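Local coordinates for protein hexokinase (PDB 1BDG) that phosphorylates hexoses such as glucose, mannose and fructose to their 6-phosphates at the expense of ATP, opening glycolysis, at residues A[15-21]-A[262-266]; A[306-310]-A[356-362]; A[322-327]-A[345-350]. All coordinates share one frame; numbering follows the deposited sequence.

In the fold
From the N terminus, helix 5-16 leads into the 3-10 turn of contact 1. That contact closes a loop of 240 residues at the start of helix 265-272. The chain then runs through helix 288-304 to residues 306-310, where contact 2 opens. Contact 2 closes on the first turns of helix 357-389. Contact 3, between 322-327 and 345-350, is nested inside this loop. Contact 1 stands in series before both. Contacts 1 and 2 touch through Ile-15 and Ile-307, and contacts 2 and 3 through Phe-309, Asp-359 and Asn-360 on Leu-346. Together they tie to the helices of the predicted large subdomain the N-terminal helix and the loop that carries part of the ATP site, inferred by similarity.

Contact 1. Residues A[15-21]-A[262-266]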
loop_
_atom_site.group_PDB
_atom_site.type_symbol
_atom_site.label_atom_id
_atom_site.label_comp_id
_atom_site.label_asym_id
_atom_site.label_seq_id
_atom_site.Cartn_x
_atom_site.Cartn_y
_atom_site.Cartn_z
ATOM N N ILE A 15 -7.914 -16.281 -22.808
ATOM C CA ILE A 15 -7.009 -15.129 -22.775
ATOM C C ILE A 15 -6.643 -14.791 -21.326
ATOM O O ILE A 15 -5.467 -14.546 -21.002
ATOM C CB ILE A 15 -7.668 -13.900 -23.510
ATOM C CG1 ILE A 15 -7.887 -14.260 -24.983
ATOM C CG2 ILE A 15 -6.822 -12.625 -23.361
ATOM C CD1 ILE A 15 -9.026 -13.551 -25.632
ATOM N N LEU A 16 -7.647 -14.825 -20.449
ATOM C CA LEU A 16 -7.444 -14.528 -19.031
ATOM C C LEU A 16 -6.958 -15.717 -18.207
ATOM O O LEU A 16 -6.726 -15.597 -17.009
ATOM C CB LEU A 16 -8.712 -13.940 -18.420
ATOM C CG LEU A 16 -9.129 -12.630 -19.078
ATOM C CD1 LEU A 16 -10.344 -12.105 -18.381
ATOM C CD2 LEU A 16 -7.992 -11.629 -19.004
ATOM N N LYS A 17 -6.724 -16.845 -18.864
ATOM C CA LYS A 17 -6.250 -18.031 -18.156
ATOM C C LYS A 17 -4.917 -17.817 -17.412
ATOM O O LYS A 17 -4.744 -18.307 -16.304
ATOM C CB LYS A 17 -6.199 -19.246 -19.096
ATOM C CG LYS A 17 -6.322 -20.572 -18.373
ATOM C CD LYS A 17 -6.651 -21.724 -19.292
ATOM C CE LYS A 17 -6.348 -23.017 -18.547
ATOM N NZ LYS A 17 -6.646 -24.278 -19.277
ATOM N N PRO A 18 -3.983 -17.035 -17.979
ATOM C CA PRO A 18 -2.716 -16.818 -17.278
ATOM C C PRO A 18 -2.862 -16.146 -15.927
ATOM O O PRO A 18 -1.873 -16.016 -15.217
ATOM C CB PRO A 18 -1.939 -15.937 -18.246
ATOM C CG PRO A 18 -2.376 -16.455 -19.544
ATOM C CD PRO A 18 -3.881 -16.520 -19.349
ATOM N N PHE A 19 -4.064 -15.637 -15.622
ATOM C CA PHE A 19 -4.352 -15.000 -14.325
ATOM C C PHE A 19 -4.810 -16.049 -13.317
ATOM O O PHE A 19 -4.727 -15.823 -12.120
ATOM C CB PHE A 19 -5.467 -13.961 -14.432
ATOM C CG PHE A 19 -5.057 -12.680 -15.058
ATOM C CD1 PHE A 19 -4.979 -12.561 -16.441
ATOM C CD2 PHE A 19 -4.800 -11.570 -14.278
ATOM C CE1 PHE A 19 -4.658 -11.354 -17.046
ATOM C CE2 PHE A 19 -4.473 -10.340 -14.879
ATOM C CZ PHE A 19 -4.404 -10.239 -16.271
ATOM N N ASP A 20 -5.351 -17.159 -13.819
ATOM C CA ASP A 20 -5.846 -18.243 -12.982
ATOM C C ASP A 20 -4.710 -19.089 -12.390
ATOM O O ASP A 20 -4.436 -20.200 -12.851
ATOM C CB ASP A 20 -6.808 -19.128 -13.776
ATOM C CG ASP A 20 -7.446 -20.205 -12.923
ATOM O OD1 ASP A 20 -7.725 -19.950 -11.733
ATOM O OD2 ASP A 20 -7.674 -21.315 -13.436
ATOM N N LEU A 21 -4.062 -18.562 -11.353
ATOM C CA LEU A 21 -2.951 -19.247 -10.693
ATOM C C LEU A 21 -3.404 -20.326 -9.719
ATOM O O LEU A 21 -4.511 -20.287 -9.199
ATOM C CB LEU A 21 -2.030 -18.230 -10.013
ATOM C CG LEU A 21 -1.528 -17.127 -10.955
ATOM C CD1 LEU A 21 -0.225 -16.551 -10.425
ATOM C CD2 LEU A 21 -1.310 -17.688 -12.360
ATOM N N TRP A 262 4.743 -15.486 -13.874
ATOM C CA TRP A 262 3.383 -15.178 -13.501
ATOM C C TRP A 262 2.854 -13.845 -14.010
ATOM O O TRP A 262 1.658 -13.580 -13.937
ATOM C CB TRP A 262 3.277 -15.301 -11.988
ATOM C CG TRP A 262 3.752 -16.661 -11.529
ATOM C CD1 TRP A 262 3.073 -17.827 -11.623
ATOM C CD2 TRP A 262 5.010 -16.980 -10.924
ATOM N NE1 TRP A 262 3.813 -18.853 -11.114
ATOM C CE2 TRP A 262 5.012 -18.366 -10.679
ATOM C CE3 TRP A 262 6.142 -16.234 -10.570
ATOM C CZ2 TRP A 262 6.094 -19.021 -10.103
ATOM C CZ3 TRP A 262 7.221 -16.888 -9.997
ATOM C CH2 TRP A 262 7.183 -18.272 -9.772
ATOM N N ARG A 263 3.738 -13.001 -14.514
ATOM C CA ARG A 263 3.317 -11.720 -15.058
ATOM C C ARG A 263 2.818 -11.924 -16.490
ATOM O O ARG A 263 3.452 -12.626 -17.280
ATOM C CB ARG A 263 4.461 -10.715 -14.999
ATOM C CG ARG A 263 4.863 -10.409 -13.575
ATOM C CD ARG A 263 6.009 -9.419 -13.477
ATOM N NE ARG A 263 5.647 -8.125 -14.034
ATOM C CZ ARG A 263 6.075 -7.657 -15.205
ATOM N NH1 ARG A 263 6.907 -8.371 -15.975
ATOM N NH2 ARG A 263 5.642 -6.470 -15.611
ATOM N N THR A 264 1.641 -11.366 -16.782
ATOM C CA THR A 264 1.005 -11.460 -18.097
ATOM C C THR A 264 1.284 -10.210 -18.929
ATOM O O THR A 264 1.916 -9.263 -18.447
ATOM C CB THR A 264 -0.517 -11.630 -17.956
ATOM O OG1 THR A 264 -1.085 -10.426 -17.432
ATOM C CG2 THR A 264 -0.845 -12.779 -17.018
ATOM N N GLN A 265 0.789 -10.194 -20.166
ATOM C CA GLN A 265 1.002 -9.052 -21.066
ATOM C C GLN A 265 0.261 -7.790 -20.636
ATOM O O GLN A 265 0.665 -6.674 -20.962
ATOM C CB GLN A 265 0.657 -9.405 -22.525
ATOM C CG GLN A 265 -0.735 -9.996 -22.738
ATOM C CD GLN A 265 -1.232 -9.878 -24.183
ATOM O OE1 GLN A 265 -1.691 -8.812 -24.619
ATOM N NE2 GLN A 265 -1.172 -10.980 -24.912
ATOM N N PHE A 266 -0.819 -7.981 -19.893
ATOM C CA PHE A 266 -1.621 -6.888 -19.390
ATOM C C PHE A 266 -0.831 -6.211 -18.272
ATOM O O PHE A 266 -0.885 -4.999 -18.091
ATOM C CB PHE A 266 -2.933 -7.459 -18.884
ATOM C CG PHE A 266 -3.643 -8.305 -19.905
ATOM C CD1 PHE A 266 -4.151 -7.736 -21.067
ATOM C CD2 PHE A 266 -3.769 -9.675 -19.728
ATOM C CE1 PHE A 266 -4.773 -8.510 -22.039
ATOM C CE2 PHE A 266 -4.392 -10.459 -20.694
ATOM C CZ PHE A 266 -4.896 -9.869 -21.858
#
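Pro-18 and Thr-264 bring the two backbones nearest, with CA atoms 6.6 Å apart, where the 3-10 segment 17-19 passes the start of helix 265-272. The methyl of Thr-264 lies between them. Thr-264 CG2 is 3.6 Å from Pro-18 CB. The same methyl sits over one face of the Phe-19 ring, offset toward the rim. With OG1 between the backbone N and the carbonyl carbon (chi1 68°), CG2 is left beside the backbone N, facing Pro-18, and OG1 turns to the helix. Thr-264 is the N-cap. Thr-264 OG1 accepts a weak, bent bond from Phe-266 N at 3.5 Å. Asp-267 OD2 accepts from Thr-264 N, as in the N3 half of a capping box. Phe-266, in the first turn of helix 265-272, points toward residues 15-21 of the hexokinase chain. The Phe-19 and Phe-266 rings meet rim to rim, centroids 5.8 Å apart and planes at 29°; neither covers the other's face. Ile-15 CG2 reaches the edge of the Phe-266 ring near its plane, 3.7 Å from CZ. Leu-16 CD2 adds a looser contact at 4.1 Å to Phe-266 CE2. Helices 288-304 and 357-389 enclose this apolar cluster. Farther along, Leu-21 CD1 comes obliquely to the indole of Trp-262, 3.7 Å from CD1, and helix 23-41 packs on both residues.

Contact 2. Residues A[306-310]-A[356-362]; sequences KILFR and EPIDNRI
Asp-359 takes both ends of its carboxylate to the loop 306-310. Asp-359 OD1 accepts from Phe-309 N at 3.1 Å, met from well above the carboxylate plane. Asp-359 OD2 is gripped end-on by Arg-310, with NH1 and NH2 each 3.0 Å from that one oxygen. This is a salt-bridge network on the first turn of helix 357-389, in the hexokinase large subdomain. Glu-356, the N-cap, is its third member, and its N bonds to Asp-359 at N3, one half of a capping box. Glu-356 CG lies over one face of the guanidinium, and Glu-356 OE1 stands 3.4 Å from Arg-310 NH1 but well out of plane, so charge alone attracts. The Arg-310 chain bends at chi2 and chi3 (59° and 57°), which folds the guanidinium onto the helix end. The Phe-309 ring turns its edge to Asp-359 OD2, its plane steeply inclined (67°) to the carboxylate. Leu-308 runs antiparallel to the side chains of Asp-359 and Ile-362, its CD2 3.6 Å from Ile-362 CG2. Helix 288-304 backs Leu-308, while Leu-346 of helix 340-349 touches Phe-309 and Asp-359. Asp-359 OD2 takes its third donor on the anti side, Glu-356 N at 2.9 Å.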
loop_
_atom_site.group_PDB
_atom_site.type_symbol
_atom_site.label_atom_id
_atom_site.label_comp_id
_atom_site.label_asym_id
_atom_site.label_seq_id
_atom_site.Cartn_x
_atom_site.Cartn_y
_atom_site.Cartn_z
ATOM N N LYS A 306 -12.016 -7.440 -31.400
ATOM C CA LYS A 306 -13.442 -7.496 -31.699
ATOM C C LYS A 306 -14.262 -8.373 -30.724
ATOM O O LYS A 306 -15.386 -8.773 -31.030
ATOM C CB LYS A 306 -13.642 -7.983 -33.143
ATOM C CG LYS A 306 -13.574 -6.895 -34.221
ATOM C CD LYS A 306 -12.215 -6.171 -34.266
ATOM C CE LYS A 306 -12.130 -5.175 -35.438
ATOM N NZ LYS A 306 -10.799 -4.498 -35.479
ATOM N N ILE A 307 -13.718 -8.646 -29.541
ATOM C CA ILE A 307 -14.417 -9.476 -28.558
ATOM C C ILE A 307 -15.281 -8.664 -27.591
ATOM O O ILE A 307 -16.060 -9.228 -26.839
ATOM C CB ILE A 307 -13.427 -10.399 -27.796
ATOM C CG1 ILE A 307 -12.530 -11.142 -28.806
ATOM C CG2 ILE A 307 -14.180 -11.453 -26.989
ATOM C CD1 ILE A 307 -11.476 -12.082 -28.205
ATOM N N LEU A 308 -15.166 -7.341 -27.640
ATOM C CA LEU A 308 -15.958 -6.437 -26.802
ATOM C C LEU A 308 -16.446 -5.235 -27.614
ATOM O O LEU A 308 -15.809 -4.808 -28.564
ATOM C CB LEU A 308 -15.150 -5.898 -25.609
ATOM C CG LEU A 308 -15.237 -6.464 -24.183
ATOM C CD1 LEU A 308 -14.805 -5.390 -23.198
ATOM C CD2 LEU A 308 -16.634 -6.901 -23.846
ATOM N N PHE A 309 -17.582 -4.688 -27.210
ATOM C CA PHE A 309 -18.184 -3.516 -27.850
ATOM C C PHE A 309 -18.079 -3.491 -29.386
ATOM O O PHE A 309 -17.887 -2.437 -29.988
ATOM C CB PHE A 309 -17.580 -2.231 -27.259
ATOM C CG PHE A 309 -17.424 -2.258 -25.749
ATOM C CD1 PHE A 309 -18.364 -2.888 -24.939
ATOM C CD2 PHE A 309 -16.330 -1.633 -25.141
ATOM C CE1 PHE A 309 -18.218 -2.896 -23.553
ATOM C CE2 PHE A 309 -16.181 -1.641 -23.754
ATOM C CZ PHE A 309 -17.127 -2.273 -22.963
ATOM N N ARG A 310 -18.219 -4.658 -30.010
ATOM C CA ARG A 310 -18.138 -4.781 -31.467
ATOM C C ARG A 310 -16.908 -4.112 -32.057
ATOM O O ARG A 310 -16.916 -3.714 -33.223
ATOM C CB ARG A 310 -19.405 -4.227 -32.138
ATOM C CG ARG A 310 -20.486 -5.255 -32.337
ATOM C CD ARG A 310 -20.875 -5.842 -31.002
ATOM N NE ARG A 310 -21.310 -4.795 -30.077
ATOM C CZ ARG A 310 -21.529 -4.988 -28.782
ATOM N NH1 ARG A 310 -21.346 -6.188 -28.251
ATOM N NH2 ARG A 310 -21.931 -3.978 -28.020
ATOM N N GLU A 356 -23.855 -4.594 -24.491
ATOM C CA GLU A 356 -24.570 -5.870 -24.563
ATOM C C GLU A 356 -24.280 -6.825 -23.406
ATOM O O GLU A 356 -23.223 -6.769 -22.775
ATOM C CB GLU A 356 -24.201 -6.621 -25.845
ATOM C CG GLU A 356 -24.464 -5.892 -27.131
ATOM C CD GLU A 356 -24.613 -6.843 -28.296
ATOM O OE1 GLU A 356 -24.163 -8.006 -28.188
ATOM O OE2 GLU A 356 -25.200 -6.438 -29.318
ATOM N N PRO A 357 -25.205 -7.752 -23.142
ATOM C CA PRO A 357 -25.051 -8.740 -22.075
ATOM C C PRO A 357 -23.680 -9.432 -22.121
ATOM O O PRO A 357 -23.040 -9.608 -21.083
ATOM C CB PRO A 357 -26.201 -9.707 -22.355
ATOM C CG PRO A 357 -27.296 -8.753 -22.729
ATOM C CD PRO A 357 -26.592 -7.771 -23.657
ATOM N N ILE A 358 -23.211 -9.805 -23.307
ATOM C CA ILE A 358 -21.899 -10.445 -23.377
ATOM C C ILE A 358 -20.823 -9.519 -22.831
ATOM O O ILE A 358 -19.932 -9.957 -22.115
ATOM C CB ILE A 358 -21.455 -10.799 -24.792
ATOM C CG1 ILE A 358 -22.498 -10.380 -25.814
ATOM C CG2 ILE A 358 -21.047 -12.260 -24.861
ATOM C CD1 ILE A 358 -21.880 -10.067 -27.171
ATOM N N ASP A 359 -20.921 -8.233 -23.159
ATOM C CA ASP A 359 -19.924 -7.271 -22.720
ATOM C C ASP A 359 -19.878 -7.199 -21.206
ATOM O O ASP A 359 -18.793 -7.190 -20.603
ATOM C CB ASP A 359 -20.208 -5.889 -23.305
ATOM C CG ASP A 359 -20.231 -5.886 -24.819
ATOM O OD1 ASP A 359 -19.354 -6.509 -25.455
ATOM O OD2 ASP A 359 -21.134 -5.238 -25.369
ATOM N N ASN A 360 -21.064 -7.156 -20.604
ATOM C CA ASN A 360 -21.193 -7.094 -19.156
ATOM C C ASN A 360 -20.604 -8.359 -18.550
ATOM O O ASN A 360 -19.768 -8.292 -17.637
ATOM C CB ASN A 360 -22.661 -6.961 -18.768
ATOM C CG ASN A 360 -23.237 -5.601 -19.101
ATOM O OD1 ASN A 360 -24.456 -5.433 -19.165
ATOM N ND2 ASN A 360 -22.372 -4.607 -19.261
ATOM N N ARG A 361 -21.019 -9.509 -19.074
ATOM C CA ARG A 361 -20.522 -10.795 -18.592
ATOM C C ARG A 361 -18.992 -10.887 -18.725
ATOM O O ARG A 361 -18.292 -11.206 -17.762
ATOM C CB ARG A 361 -21.201 -11.947 -19.336
ATOM C CG ARG A 361 -20.622 -13.285 -18.962
ATOM C CD ARG A 361 -21.587 -14.419 -19.157
ATOM N NE ARG A 361 -21.017 -15.495 -19.958
ATOM C CZ ARG A 361 -21.608 -16.669 -20.147
ATOM N NH1 ARG A 361 -22.791 -16.914 -19.572
ATOM N NH2 ARG A 361 -21.050 -17.578 -20.942
ATOM N N ILE A 362 -18.487 -10.600 -19.926
ATOM C CA ILE A 362 -17.048 -10.602 -20.212
ATOM C C ILE A 362 -16.312 -9.660 -19.251
ATOM O O ILE A 362 -15.296 -10.040 -18.688
ATOM C CB ILE A 362 -16.759 -10.161 -21.691
ATOM C CG1 ILE A 362 -17.045 -11.314 -22.655
ATOM C CG2 ILE A 362 -15.353 -9.605 -21.840
ATOM C CD1 ILE A 362 -16.926 -10.938 -24.097
#

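Contact 3. Residues A[322-327]-A[345-350]; sequences SLLTRY and MLTDDL
Tyr-327 turns one ring face to Asp-349, while the opposite face has Leu-324 CB over its centre, 3.8 Å above the plane. In a CH-pi contact, Asp-349 CB stands 4.0 Å from the centroid of the Tyr-327 ring, 19° off the normal. The Asp-349 carboxylate is stacked nearly parallel to the ring, with planes 13° apart. A water links the polar ends, 3.2 Å from Tyr-327 OH, and donates to Asp-349 OD1. Met-345 SD makes a Met-aromatic contact, approaching obliquely at the CB end of the side chain, 5.1 Å from the centroid of the Tyr-327 ring. CG of Met-345 is anti to the backbone N (chi1 179°), which carries the sulfur out toward Tyr-327. These partners sit on the last turn of helix 340-349, which widens to a pi-type turn, Leu-350 N bonding to Met-345 O at 2.9 Å. Residues 325-327 belong to the ATP site inferred from relatives, and the contact packs that loop against the helix within the large subdomain. Leu-350 CD2 lies obliquely to the tyrosine ring, 3.9 Å from Tyr-327 CE2, and Leu-350 CD1 meets Leu-323 CG at 4.0 Å. Arg-296 and Ile-299 of helix 288-304 touch Leu-323.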
loop_
_atom_site.group_PDB
_atom_site.type_symbol
_atom_site.label_atom_id
_atom_site.label_comp_id
_atom_site.label_asym_id
_atom_site.label_seq_id
_atom_site.Cartn_x
_atom_site.Cartn_y
_atom_site.Cartn_z
ATOM N N SER A 322 -9.122 5.899 -16.321
ATOM C CA SER A 322 -10.526 6.232 -16.504
ATOM C C SER A 322 -11.409 5.163 -15.928
ATOM O O SER A 322 -12.620 5.354 -15.819
ATOM C CB SER A 322 -10.851 6.405 -17.987
ATOM O OG SER A 322 -10.563 5.227 -18.705
ATOM N N LEU A 323 -10.806 4.020 -15.610
ATOM C CA LEU A 323 -11.508 2.883 -15.038
ATOM C C LEU A 323 -10.873 2.696 -13.675
ATOM O O LEU A 323 -9.846 2.057 -13.529
ATOM C CB LEU A 323 -11.321 1.629 -15.907
ATOM C CG LEU A 323 -12.377 0.519 -15.814
ATOM C CD1 LEU A 323 -12.031 -0.530 -16.846
ATOM C CD2 LEU A 323 -12.460 -0.095 -14.402
ATOM N N LEU A 324 -11.452 3.378 -12.705
ATOM C CA LEU A 324 -11.006 3.359 -11.334
ATOM C C LEU A 324 -11.177 1.976 -10.733
ATOM O O LEU A 324 -12.032 1.216 -11.184
ATOM C CB LEU A 324 -11.828 4.376 -10.536
ATOM C CG LEU A 324 -11.669 5.844 -10.933
ATOM C CD1 LEU A 324 -12.798 6.647 -10.322
ATOM C CD2 LEU A 324 -10.313 6.384 -10.476
ATOM N N THR A 325 -10.379 1.670 -9.706
ATOM C CA THR A 325 -10.463 0.384 -9.013
ATOM C C THR A 325 -11.753 0.373 -8.207
ATOM O O THR A 325 -12.333 -0.681 -7.937
ATOM C CB THR A 325 -9.244 0.179 -8.070
ATOM O OG1 THR A 325 -8.043 0.207 -8.844
ATOM C CG2 THR A 325 -9.317 -1.144 -7.337
ATOM N N ARG A 326 -12.231 1.565 -7.876
ATOM C CA ARG A 326 -13.456 1.706 -7.100
ATOM C C ARG A 326 -14.612 1.027 -7.813
ATOM O O ARG A 326 -15.514 0.484 -7.170
ATOM C CB ARG A 326 -13.782 3.176 -6.872
ATOM C CG ARG A 326 -14.665 3.373 -5.686
ATOM N N TYR A 327 -14.590 1.050 -9.142
ATOM C CA TYR A 327 -15.646 0.414 -9.907
ATOM C C TYR A 327 -15.592 -1.085 -9.596
ATOM O O TYR A 327 -16.630 -1.704 -9.337
ATOM C CB TYR A 327 -15.464 0.667 -11.414
ATOM C CG TYR A 327 -15.399 2.132 -11.797
ATOM C CD1 TYR A 327 -15.799 3.122 -10.898
ATOM C CD2 TYR A 327 -14.893 2.535 -13.039
ATOM C CE1 TYR A 327 -15.687 4.467 -11.212
ATOM C CE2 TYR A 327 -14.775 3.896 -13.372
ATOM C CZ TYR A 327 -15.171 4.853 -12.442
ATOM O OH TYR A 327 -15.007 6.203 -12.684
ATOM N N MET A 345 -21.868 0.264 -14.730
ATOM C CA MET A 345 -20.507 0.783 -14.838
ATOM C C MET A 345 -20.139 1.155 -16.252
ATOM O O MET A 345 -19.703 2.276 -16.512
ATOM C CB MET A 345 -19.487 -0.216 -14.300
ATOM C CG MET A 345 -18.049 0.267 -14.404
ATOM S SD MET A 345 -16.918 -0.987 -13.806
ATOM C CE MET A 345 -16.353 -1.692 -15.327
ATOM N N LEU A 346 -20.326 0.210 -17.162
ATOM C CA LEU A 346 -20.000 0.426 -18.559
ATOM C C LEU A 346 -20.697 1.668 -19.120
ATOM O O LEU A 346 -20.037 2.547 -19.684
ATOM C CB LEU A 346 -20.372 -0.804 -19.390
ATOM C CG LEU A 346 -19.780 -2.183 -19.066
ATOM C CD1 LEU A 346 -19.896 -3.086 -20.299
ATOM C CD2 LEU A 346 -18.316 -2.045 -18.643
ATOM N N THR A 347 -22.002 1.771 -18.886
ATOM C CA THR A 347 -22.820 2.874 -19.391
ATOM C C THR A 347 -22.723 4.206 -18.633
ATOM O O THR A 347 -22.642 5.291 -19.230
ATOM C CB THR A 347 -24.278 2.479 -19.375
ATOM O OG1 THR A 347 -24.718 2.430 -18.012
ATOM C CG2 THR A 347 -24.459 1.115 -19.989
ATOM N N ASP A 348 -22.784 4.120 -17.314
ATOM C CA ASP A 348 -22.725 5.292 -16.471
ATOM C C ASP A 348 -21.362 5.860 -16.079
ATOM O O ASP A 348 -21.147 7.086 -16.163
ATOM C CB ASP A 348 -23.557 5.053 -15.231
ATOM C CG ASP A 348 -24.933 5.581 -15.378
ATOM O OD1 ASP A 348 -25.032 6.824 -15.419
ATOM O OD2 ASP A 348 -25.894 4.770 -15.469
ATOM N N ASP A 349 -20.470 5.014 -15.569
ATOM C CA ASP A 349 -19.167 5.511 -15.172
ATOM C C ASP A 349 -18.293 5.690 -16.412
ATOM O O ASP A 349 -17.785 6.784 -16.650
ATOM C CB ASP A 349 -18.513 4.601 -14.118
ATOM C CG ASP A 349 -19.264 4.605 -12.779
ATOM O OD1 ASP A 349 -19.766 5.678 -12.356
ATOM O OD2 ASP A 349 -19.361 3.528 -12.147
ATOM N N LEU A 350 -18.226 4.668 -17.265
ATOM C CA LEU A 350 -17.408 4.739 -18.486
ATOM C C LEU A 350 -18.139 5.276 -19.726
ATOM O O LEU A 350 -17.537 5.427 -20.800
ATOM C CB LEU A 350 -16.806 3.372 -18.808
ATOM C CG LEU A 350 -15.980 2.730 -17.693
ATOM C CD1 LEU A 350 -15.485 1.355 -18.122
ATOM C CD2 LEU A 350 -14.815 3.637 -17.312
HETATM O O HOH W 1 -17.597 8.048 -12.581
#